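PDB 6FCG: glycoside hydrolase, GH17 family from Formosa sp. Hel1_33_131, which probably cleaves internal beta-1,3-glucosidic bonds of laminarin, an algal storage glucan, as an endo-acting hydrolase. Local coordinates for residues A51-R62 / S346-W357; I147-Q155 / H191-L201. All coordinates share one frame; numbering follows the deposited sequence.

Contact 1: residues A51-R62 / S346-W357; sequences AISYGGYRKKSR and SCFYFEAFDEPW
Arg62 lays its CG and CD methylenes over one face of the Trp357 indole, CD standing 3.5 Å from the centroid of the six-membered ring in a CH-pi contact. The Trp357 CG sits between backbone N and carbonyl carbon (chi1 58°), and the ring edge carries NE1 to Glu355 OE2 at 2.9 Å. That acceptor lies in the indole plane, yet the donor approaches from above the carboxylate plane. OE2 also meets the edge of the Tyr57 ring, which is nearly coplanar with the carboxylate. With an alanine here, Glu355 would probably lose this N-H donor and the Arg62 methylenes the flat surface they lie on, though His430 of the second subunit holds the far end.

Farther along, Ser53 bonds three times. Its N reaches Tyr349 O at 2.8 Å, and its O receives Ala352 N. Its OG meets Phe348 O at 2.9 Å, from above the carbonyl plane. Ala51 CB is centred over the Phe348 ring, 3.6 Å from its centroid.

Hydrogen bonding thus joins Ser53, at the end of strand 50-53, to residues 348-352, consistent with closure of a TIM barrel, whereas aromatic and aliphatic surfaces take over towards Trp357.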
loop_
_atom_site.group_PDB
_atom_site.type_symbol
_atom_site.label_atom_id
_atom_site.label_comp_id
_atom_site.label_asym_id
_atom_site.label_seq_id
_atom_site.Cartn_x
_atom_site.Cartn_y
_atom_site.Cartn_z
ATOM N N ALA A 51 5.084 7.735 -44.018
ATOM C CA ALA A 51 4.940 8.933 -43.201
ATOM C C ALA A 51 5.495 8.720 -41.802
ATOM O O ALA A 51 5.606 7.573 -41.348
ATOM C CB ALA A 51 3.476 9.323 -43.117
ATOM N N ILE A 52 5.806 9.834 -41.138
ATOM C CA ILE A 52 6.279 9.848 -39.762
ATOM C C ILE A 52 5.929 11.181 -39.104
ATOM O O ILE A 52 5.929 12.212 -39.769
ATOM C CB ILE A 52 7.811 9.596 -39.712
ATOM C CG1 ILE A 52 8.283 9.151 -38.335
ATOM C CG2 ILE A 52 8.623 10.815 -40.116
ATOM C CD1 ILE A 52 9.189 7.937 -38.379
ATOM N N SER A 53 5.698 11.174 -37.795
ATOM C CA SER A 53 5.695 12.412 -37.010
ATOM C C SER A 53 7.146 12.805 -36.656
ATOM O O SER A 53 7.958 11.926 -36.264
ATOM C CB SER A 53 4.839 12.259 -35.755
ATOM O OG SER A 53 3.470 12.178 -36.100
ATOM N N TYR A 54 7.488 14.091 -36.790
ATOM C CA TYR A 54 8.884 14.531 -36.610
ATOM C C TYR A 54 9.079 15.798 -35.785
ATOM O O TYR A 54 8.387 16.806 -35.946
ATOM C CB TYR A 54 9.592 14.697 -37.963
ATOM C CG TYR A 54 10.983 15.293 -37.843
ATOM C CD1 TYR A 54 12.058 14.514 -37.490
ATOM C CD2 TYR A 54 11.203 16.658 -38.012
ATOM C CE1 TYR A 54 13.330 15.057 -37.340
ATOM C CE2 TYR A 54 12.463 17.213 -37.864
ATOM C CZ TYR A 54 13.517 16.408 -37.521
ATOM O OH TYR A 54 14.762 16.973 -37.403
ATOM N N GLY A 55 10.055 15.706 -34.890
ATOM C CA GLY A 55 10.644 16.843 -34.235
ATOM C C GLY A 55 12.130 16.582 -34.131
ATOM O O GLY A 55 12.568 15.438 -33.909
ATOM N N GLY A 56 12.914 17.652 -34.191
ATOM C CA GLY A 56 14.375 17.605 -34.285
ATOM C C GLY A 56 15.092 18.208 -33.091
ATOM O O GLY A 56 16.308 18.336 -33.096
ATOM N N TYR A 57 14.330 18.584 -32.081
ATOM C CA TYR A 57 14.861 19.132 -30.846
ATOM C C TYR A 57 15.686 18.070 -30.159
ATOM O O TYR A 57 15.286 16.899 -30.121
ATOM C CB TYR A 57 13.727 19.547 -29.920
ATOM C CG TYR A 57 12.886 20.709 -30.400
ATOM C CD1 TYR A 57 13.306 22.025 -30.225
ATOM C CD2 TYR A 57 11.658 20.499 -31.016
ATOM C CE1 TYR A 57 12.513 23.096 -30.644
ATOM C CE2 TYR A 57 10.877 21.557 -31.446
ATOM C CZ TYR A 57 11.308 22.847 -31.263
ATOM O OH TYR A 57 10.516 23.888 -31.637
ATOM N N ARG A 58 16.845 18.489 -29.659
ATOM C CA ARG A 58 17.852 17.587 -29.035
ATOM C C ARG A 58 18.084 17.818 -27.552
ATOM O O ARG A 58 18.771 17.041 -26.931
ATOM C CB ARG A 58 19.192 17.685 -29.784
ATOM C CG ARG A 58 19.184 16.996 -31.139
ATOM C CD ARG A 58 20.142 17.649 -32.100
ATOM N NE ARG A 58 19.934 17.168 -33.475
ATOM C CZ ARG A 58 20.860 16.741 -34.326
ATOM N NH1 ARG A 58 20.432 16.389 -35.528
ATOM N NH2 ARG A 58 22.152 16.668 -34.033
ATOM N N LYS A 59 17.468 18.858 -26.986
ATOM C CA LYS A 59 17.673 19.238 -25.589
ATOM C C LYS A 59 16.341 19.282 -24.858
ATOM O O LYS A 59 15.281 19.128 -25.460
ATOM C CB LYS A 59 18.335 20.609 -25.503
ATOM C CG LYS A 59 19.602 20.795 -26.333
ATOM C CD LYS A 59 20.868 20.494 -25.558
ATOM C CE LYS A 59 22.074 20.808 -26.418
ATOM N NZ LYS A 59 23.315 20.287 -25.784
ATOM N N LYS A 60 16.414 19.524 -23.550
ATOM C CA LYS A 60 15.254 19.468 -22.666
ATOM C C LYS A 60 14.336 20.703 -22.723
ATOM O O LYS A 60 13.383 20.800 -21.950
ATOM C CB LYS A 60 15.716 19.237 -21.230
ATOM C CG LYS A 60 16.499 17.950 -20.998
ATOM C CD LYS A 60 16.994 17.911 -19.546
ATOM C CE LYS A 60 18.007 16.806 -19.280
ATOM N NZ LYS A 60 17.312 15.544 -18.905
ATOM N N SER A 61 14.632 21.644 -23.609
ATOM C CA SER A 61 13.772 22.788 -23.848
ATOM C C SER A 61 13.778 23.135 -25.340
ATOM O O SER A 61 14.801 22.999 -26.035
ATOM C CB SER A 61 14.243 24.009 -23.049
ATOM O OG SER A 61 13.418 25.139 -23.322
ATOM N N ARG A 62 12.612 23.538 -25.818
ATOM C CA ARG A 62 12.461 23.978 -27.185
ATOM C C ARG A 62 13.058 25.369 -27.424
ATOM O O ARG A 62 13.168 25.802 -28.563
ATOM C CB ARG A 62 10.985 23.920 -27.593
ATOM C CG ARG A 62 10.407 22.505 -27.640
ATOM C CD ARG A 62 8.961 22.539 -28.134
ATOM N NE ARG A 62 8.136 23.389 -27.257
ATOM C CZ ARG A 62 6.975 23.947 -27.578
ATOM N NH1 ARG A 62 6.410 23.774 -28.775
ATOM N NH2 ARG A 62 6.356 24.676 -26.678
ATOM N N SER A 346 -1.873 6.405 -44.939
ATOM C CA SER A 346 -0.687 6.932 -44.321
ATOM C C SER A 346 -0.749 6.775 -42.793
ATOM O O SER A 346 -1.819 6.802 -42.168
ATOM C CB SER A 346 -0.484 8.401 -44.728
ATOM O OG SER A 346 -0.039 8.501 -46.079
ATOM N N CYS A 347 0.408 6.567 -42.201
ATOM C CA CYS A 347 0.540 6.600 -40.779
ATOM C C CYS A 347 1.734 7.477 -40.413
ATOM O O CYS A 347 2.878 7.074 -40.616
ATOM C CB CYS A 347 0.741 5.196 -40.204
ATOM S SG CYS A 347 0.913 5.272 -38.402
ATOM N N PHE A 348 1.453 8.638 -39.818
ATOM C CA PHE A 348 2.494 9.540 -39.352
ATOM C C PHE A 348 2.911 9.036 -37.984
ATOM O O PHE A 348 2.531 9.589 -36.966
ATOM C CB PHE A 348 1.972 10.971 -39.309
ATOM C CG PHE A 348 1.723 11.571 -40.684
ATOM C CD1 PHE A 348 0.563 11.285 -41.394
ATOM C CD2 PHE A 348 2.664 12.408 -41.269
ATOM C CE1 PHE A 348 0.363 11.823 -42.648
ATOM C CE2 PHE A 348 2.456 12.955 -42.507
ATOM C CZ PHE A 348 1.301 12.670 -43.205
ATOM N N TYR A 349 3.730 7.989 -37.963
ATOM C CA TYR A 349 3.971 7.240 -36.758
ATOM C C TYR A 349 4.729 8.141 -35.767
ATOM O O TYR A 349 5.624 8.924 -36.164
ATOM C CB TYR A 349 4.736 5.935 -37.076
ATOM C CG TYR A 349 5.035 5.126 -35.818
ATOM C CD1 TYR A 349 4.137 4.226 -35.350
ATOM C CD2 TYR A 349 6.219 5.295 -35.122
ATOM C CE1 TYR A 349 4.376 3.511 -34.211
ATOM C CE2 TYR A 349 6.471 4.595 -33.975
ATOM C CZ TYR A 349 5.540 3.687 -33.537
ATOM O OH TYR A 349 5.772 2.954 -32.400
ATOM N N PHE A 350 4.390 8.022 -34.489
ATOM C CA PHE A 350 5.027 8.820 -33.450
ATOM C C PHE A 350 6.108 8.021 -32.703
ATOM O O PHE A 350 5.774 7.064 -31.960
ATOM C CB PHE A 350 3.994 9.354 -32.467
ATOM C CG PHE A 350 4.472 10.552 -31.742
ATOM C CD1 PHE A 350 4.336 11.797 -32.312
ATOM C CD2 PHE A 350 5.160 10.436 -30.550
ATOM C CE1 PHE A 350 4.848 12.928 -31.704
ATOM C CE2 PHE A 350 5.678 11.570 -29.926
ATOM C CZ PHE A 350 5.520 12.825 -30.516
ATOM N N GLU A 351 7.401 8.337 -32.871
ATOM C CA GLU A 351 7.939 9.473 -33.644
ATOM C C GLU A 351 9.329 9.087 -34.199
ATOM O O GLU A 351 9.839 7.999 -33.905
ATOM C CB GLU A 351 7.942 10.799 -32.842
ATOM C CG GLU A 351 9.042 10.980 -31.819
ATOM C CD GLU A 351 9.108 12.309 -31.105
ATOM O OE1 GLU A 351 9.352 13.375 -31.707
ATOM O OE2 GLU A 351 8.972 12.222 -29.875
ATOM N N ALA A 352 9.944 9.959 -34.981
ATOM C CA ALA A 352 11.260 9.647 -35.545
ATOM C C ALA A 352 12.338 9.510 -34.475
ATOM O O ALA A 352 12.964 8.446 -34.362
ATOM C CB ALA A 352 11.675 10.675 -36.576
ATOM N N PHE A 353 12.520 10.566 -33.691
ATOM C CA PHE A 353 13.572 10.642 -32.654
ATOM C C PHE A 353 12.984 10.949 -31.274
ATOM O O PHE A 353 12.077 11.733 -31.133
ATOM C CB PHE A 353 14.590 11.743 -32.997
ATOM C CG PHE A 353 15.309 11.545 -34.314
ATOM C CD1 PHE A 353 16.496 10.836 -34.372
ATOM C CD2 PHE A 353 14.781 12.047 -35.494
ATOM C CE1 PHE A 353 17.138 10.625 -35.564
ATOM C CE2 PHE A 353 15.433 11.841 -36.710
ATOM C CZ PHE A 353 16.605 11.130 -36.745
ATOM N N ASP A 354 13.536 10.334 -30.242
ATOM C CA ASP A 354 13.238 10.717 -28.859
ATOM C C ASP A 354 13.437 12.218 -28.715
ATOM O O ASP A 354 14.407 12.788 -29.214
ATOM C CB ASP A 354 14.178 10.022 -27.853
ATOM C CG ASP A 354 13.876 8.559 -27.671
ATOM O OD1 ASP A 354 12.823 8.084 -28.118
ATOM O OD2 ASP A 354 14.733 7.863 -27.094
ATOM N N GLU A 355 12.501 12.832 -28.014
ATOM C CA GLU A 355 12.502 14.260 -27.781
ATOM C C GLU A 355 12.401 14.497 -26.279
ATOM O O GLU A 355 11.319 14.436 -25.708
ATOM C CB GLU A 355 11.335 14.897 -28.531
ATOM C CG GLU A 355 11.557 14.938 -30.053
ATOM C CD GLU A 355 10.757 16.027 -30.741
ATOM O OE1 GLU A 355 9.583 15.783 -31.159
ATOM O OE2 GLU A 355 11.256 17.155 -30.807
ATOM N N PRO A 356 13.548 14.768 -25.642
ATOM C CA PRO A 356 13.559 14.873 -24.185
ATOM C C PRO A 356 12.999 16.166 -23.556
ATOM O O PRO A 356 13.007 16.284 -22.340
ATOM C CB PRO A 356 15.029 14.688 -23.833
ATOM C CG PRO A 356 15.774 15.153 -25.018
ATOM C CD PRO A 356 14.845 15.187 -26.216
ATOM N N TRP A 357 12.495 17.108 -24.351
ATOM C CA TRP A 357 11.799 18.300 -23.801
ATOM C C TRP A 357 10.323 18.033 -23.376
ATOM O O TRP A 357 9.722 18.895 -22.757
ATOM C CB TRP A 357 11.826 19.467 -24.811
ATOM C CG TRP A 357 11.195 19.114 -26.120
ATOM C CD1 TRP A 357 11.816 18.612 -27.204
ATOM C CD2 TRP A 357 9.812 19.233 -26.469
ATOM N NE1 TRP A 357 10.915 18.403 -28.217
ATOM C CE2 TRP A 357 9.673 18.763 -27.785
ATOM C CE3 TRP A 357 8.681 19.697 -25.802
ATOM C CZ2 TRP A 357 8.450 18.713 -28.442
ATOM C CZ3 TRP A 357 7.461 19.651 -26.456
ATOM C CH2 TRP A 357 7.356 19.156 -27.770
HETATM O O HOH W 1 2.673 5.836 -44.301
HETATM O O HOH W 2 11.253 12.954 -34.024
#

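Contact 2: residues I147-Q155 / H191-L201; sequences IDRAVALAQ and HLQALKKKGDL
Val151 holds CG1 anti to its backbone N (chi1 165°) and CG2 beside that N, which points both methyls at Leu195 CD1, CG2 lying 3.7 Å from it. The Val151 and Leu192 side chains slide past each other in opposite directions, Val151 CG2 coming 3.4 Å from Leu192 CD2. One turn earlier, Ile147 CG2 reaches Leu192 CD2 and, at 3.7 Å, His191 CD2.

At the other end, the extended side chain of Gln155 delivers NE2 to Asp200 O, 2.9 Å away, in a nearly straight bond (169° at the hydrogen). The acceptor lies close to the Gln155 amide plane, although the donor is tilted out of the carbonyl plane. This carbonyl follows Gly199, whose positive phi belongs to a Schellman motif that turns the chain out of its helical course, bringing Leu201 CD2 against Ala154 CB (4.0 Å) and Gln155 CG.

The axes of segments 147-155 and 191-197 approach to 11.9 Å at a crossing angle of -36°, bridged by the methyl groups of Ile147, Val151, Leu192 and Leu195. Helices 143-156 and 182-197 are successive outer helices of the barrel, with strand 161-168 between them in sequence; Ala154 and Leu192 both rest on its Ile164, and Leu192 also reaches Ile207 in strand 206-212.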
loop_
_atom_site.group_PDB
_atom_site.type_symbol
_atom_site.label_atom_id
_atom_site.label_comp_id
_atom_site.label_asym_id
_atom_site.label_seq_id
_atom_site.Cartn_x
_atom_site.Cartn_y
_atom_site.Cartn_z
ATOM N N ILE A 147 -2.415 30.756 -38.295
ATOM C CA ILE A 147 -2.937 30.351 -39.596
ATOM C C ILE A 147 -2.218 31.151 -40.720
ATOM O O ILE A 147 -1.807 30.556 -41.725
ATOM C CB ILE A 147 -4.477 30.505 -39.667
ATOM C CG1 ILE A 147 -5.164 29.481 -38.741
ATOM C CG2 ILE A 147 -4.979 30.377 -41.106
ATOM C CD1 ILE A 147 -5.074 28.027 -39.158
ATOM N N ASP A 148 -2.051 32.468 -40.537
ATOM C CA ASP A 148 -1.329 33.286 -41.528
ATOM C C ASP A 148 0.079 32.758 -41.777
ATOM O O ASP A 148 0.520 32.686 -42.920
ATOM C CB ASP A 148 -1.233 34.789 -41.128
ATOM C CG ASP A 148 -2.596 35.517 -41.110
ATOM O OD1 ASP A 148 -3.589 35.028 -41.712
ATOM O OD2 ASP A 148 -2.676 36.570 -40.436
ATOM N N ARG A 149 0.793 32.402 -40.722
ATOM C CA ARG A 149 2.161 31.916 -40.902
ATOM C C ARG A 149 2.215 30.560 -41.641
ATOM O O ARG A 149 3.156 30.294 -42.383
ATOM C CB ARG A 149 2.897 31.849 -39.570
ATOM C CG ARG A 149 3.330 33.199 -39.032
ATOM C CD ARG A 149 4.128 33.094 -37.730
ATOM N NE ARG A 149 3.465 32.328 -36.656
ATOM C CZ ARG A 149 2.693 32.808 -35.681
ATOM N NH1 ARG A 149 2.407 34.090 -35.610
ATOM N NH2 ARG A 149 2.162 31.974 -34.778
ATOM N N ALA A 150 1.207 29.733 -41.423
ATOM C CA ALA A 150 1.095 28.438 -42.061
ATOM C C ALA A 150 0.898 28.646 -43.547
ATOM O O ALA A 150 1.509 27.970 -44.375
ATOM C CB ALA A 150 -0.076 27.664 -41.469
ATOM N N VAL A 151 0.008 29.572 -43.864
ATOM C CA VAL A 151 -0.294 29.922 -45.251
ATOM C C VAL A 151 0.951 30.436 -45.986
ATOM O O VAL A 151 1.253 29.973 -47.087
ATOM C CB VAL A 151 -1.452 30.950 -45.306
ATOM C CG1 VAL A 151 -1.564 31.635 -46.672
ATOM C CG2 VAL A 151 -2.778 30.282 -44.947
ATOM N N ALA A 152 1.664 31.363 -45.349
ATOM C CA ALA A 152 2.916 31.906 -45.884
ATOM C C ALA A 152 3.935 30.806 -46.197
ATOM O O ALA A 152 4.584 30.840 -47.260
ATOM C CB ALA A 152 3.529 32.938 -44.935
ATOM N N LEU A 153 4.070 29.832 -45.292
ATOM C CA LEU A 153 4.971 28.701 -45.525
ATOM C C LEU A 153 4.509 27.787 -46.658
ATOM O O LEU A 153 5.334 27.333 -47.427
ATOM C CB LEU A 153 5.171 27.898 -44.249
ATOM C CG LEU A 153 5.940 28.669 -43.164
ATOM C CD1 LEU A 153 5.929 27.865 -41.861
ATOM C CD2 LEU A 153 7.365 29.027 -43.592
ATOM N N ALA A 154 3.212 27.543 -46.777
ATOM C CA ALA A 154 2.710 26.723 -47.874
ATOM C C ALA A 154 2.970 27.397 -49.224
ATOM O O ALA A 154 3.175 26.721 -50.250
ATOM C CB ALA A 154 1.224 26.441 -47.688
ATOM N N GLN A 155 2.930 28.732 -49.211
ATOM C CA GLN A 155 3.217 29.557 -50.381
ATOM C C GLN A 155 4.703 29.613 -50.716
ATOM O O GLN A 155 5.038 29.493 -51.862
ATOM C CB GLN A 155 2.673 30.972 -50.185
ATOM C CG GLN A 155 1.152 31.050 -50.228
ATOM C CD GLN A 155 0.575 32.375 -49.725
ATOM O OE1 GLN A 155 1.227 33.127 -49.003
ATOM N NE2 GLN A 155 -0.668 32.638 -50.069
ATOM N N HIS A 191 -11.665 28.969 -43.784
ATOM C CA HIS A 191 -10.785 30.051 -44.202
ATOM C C HIS A 191 -9.756 29.568 -45.230
ATOM O O HIS A 191 -9.551 30.208 -46.260
ATOM C CB HIS A 191 -10.074 30.609 -42.975
ATOM C CG HIS A 191 -9.033 31.649 -43.269
ATOM N ND1 HIS A 191 -9.310 32.996 -43.368
ATOM C CD2 HIS A 191 -7.693 31.533 -43.414
ATOM C CE1 HIS A 191 -8.190 33.662 -43.598
ATOM N NE2 HIS A 191 -7.193 32.799 -43.627
ATOM N N LEU A 192 -9.135 28.427 -44.937
ATOM C CA LEU A 192 -8.130 27.832 -45.817
ATOM C C LEU A 192 -8.722 27.298 -47.128
ATOM O O LEU A 192 -8.120 27.478 -48.184
ATOM C CB LEU A 192 -7.349 26.726 -45.087
ATOM C CG LEU A 192 -6.414 27.149 -43.939
ATOM C CD1 LEU A 192 -5.807 25.924 -43.286
ATOM C CD2 LEU A 192 -5.298 28.061 -44.392
ATOM N N GLN A 193 -9.892 26.665 -47.068
ATOM C CA GLN A 193 -10.589 26.231 -48.291
ATOM C C GLN A 193 -10.999 27.412 -49.193
ATOM O O GLN A 193 -10.968 27.285 -50.418
ATOM C CB GLN A 193 -11.836 25.401 -47.969
ATOM C CG GLN A 193 -11.619 24.065 -47.256
ATOM C CD GLN A 193 -10.757 23.075 -48.015
ATOM O OE1 GLN A 193 -10.192 23.408 -49.047
ATOM N NE2 GLN A 193 -10.692 21.842 -47.534
ATOM N N ALA A 194 -11.349 28.544 -48.574
ATOM C CA ALA A 194 -11.673 29.793 -49.287
ATOM C C ALA A 194 -10.442 30.419 -49.961
ATOM O O ALA A 194 -10.536 30.861 -51.109
ATOM C CB ALA A 194 -12.328 30.810 -48.355
ATOM N N LEU A 195 -9.301 30.453 -49.265
ATOM C CA LEU A 195 -8.033 30.855 -49.898
ATOM C C LEU A 195 -7.660 29.985 -51.100
ATOM O O LEU A 195 -7.087 30.493 -52.055
ATOM C CB LEU A 195 -6.877 30.841 -48.916
ATOM C CG LEU A 195 -6.860 31.884 -47.795
ATOM C CD1 LEU A 195 -5.605 31.634 -46.935
ATOM C CD2 LEU A 195 -6.907 33.332 -48.287
ATOM N N LYS A 196 -7.962 28.688 -51.056
ATOM C CA LYS A 196 -7.705 27.828 -52.218
ATOM C C LYS A 196 -8.620 28.170 -53.398
ATOM O O LYS A 196 -8.173 28.277 -54.547
ATOM C CB LYS A 196 -7.880 26.358 -51.884
ATOM C CG LYS A 196 -6.918 25.816 -50.836
ATOM C CD LYS A 196 -6.839 24.280 -50.776
ATOM C CE LYS A 196 -8.122 23.566 -51.180
ATOM N NZ LYS A 196 -8.151 22.139 -50.785
ATOM N N LYS A 197 -9.914 28.293 -53.114
ATOM C CA LYS A 197 -10.867 28.718 -54.116
ATOM C C LYS A 197 -10.538 30.058 -54.774
ATOM O O LYS A 197 -10.766 30.208 -55.936
ATOM C CB LYS A 197 -12.242 28.848 -53.505
ATOM C CG LYS A 197 -13.344 28.929 -54.546
ATOM C CD LYS A 197 -14.717 28.910 -53.928
ATOM C CE LYS A 197 -15.785 28.850 -55.000
ATOM N NZ LYS A 197 -17.116 28.668 -54.373
ATOM N N LYS A 198 -10.071 31.028 -54.006
ATOM C CA LYS A 198 -9.729 32.360 -54.512
ATOM C C LYS A 198 -8.338 32.377 -55.213
ATOM O O LYS A 198 -7.962 33.391 -55.813
ATOM C CB LYS A 198 -9.867 33.435 -53.373
ATOM C CG LYS A 198 -8.793 34.504 -53.341
ATOM C CD LYS A 198 -8.768 35.266 -52.018
ATOM C CE LYS A 198 -8.032 36.582 -52.204
ATOM N NZ LYS A 198 -8.213 37.476 -51.035
ATOM N N GLY A 199 -7.581 31.276 -55.150
ATOM C CA GLY A 199 -6.300 31.144 -55.854
ATOM C C GLY A 199 -5.037 31.515 -55.081
ATOM O O GLY A 199 -3.945 31.401 -55.642
ATOM N N ASP A 200 -5.161 31.897 -53.806
ATOM C CA ASP A 200 -3.988 32.197 -52.963
ATOM C C ASP A 200 -3.219 30.936 -52.501
ATOM O O ASP A 200 -2.086 31.033 -52.031
ATOM C CB ASP A 200 -4.379 33.027 -51.726
ATOM C CG ASP A 200 -4.787 34.468 -52.061
ATOM O OD1 ASP A 200 -4.582 34.932 -53.208
ATOM O OD2 ASP A 200 -5.307 35.153 -51.146
ATOM N N LEU A 201 -3.858 29.776 -52.593
ATOM C CA LEU A 201 -3.218 28.489 -52.300
ATOM C C LEU A 201 -3.582 27.544 -53.409
ATOM O O LEU A 201 -4.648 27.687 -54.012
ATOM C CB LEU A 201 -3.724 27.890 -50.962
ATOM C CG LEU A 201 -3.301 28.575 -49.663
ATOM C CD1 LEU A 201 -4.072 28.021 -48.489
ATOM C CD2 LEU A 201 -1.800 28.454 -49.435
#

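In the fold
Contacts 1 and 2 belong to different layers of the same beta/alpha barrel. Contact 1 lies centrally, its centre about 9 Å from the centre of the chain, and brings together segments from near the two ends of the barrel sequence; contact 2, centred about 24 Å from the chain centre, joins two outer helices contributed by the intervening chain. The centres of contacts 1 and 2 are about 26 Å apart. The nearest atoms of contacts 1 and 2 are about 11 Å apart, so the two do not touch. As in TIM barrels generally, the active site probably lies at the C-terminal ends of the strands, the side towards which residues 54-62 leave strand 50-53. Contact 1 also borders the second subunit, whose His430 pairs with Arg62.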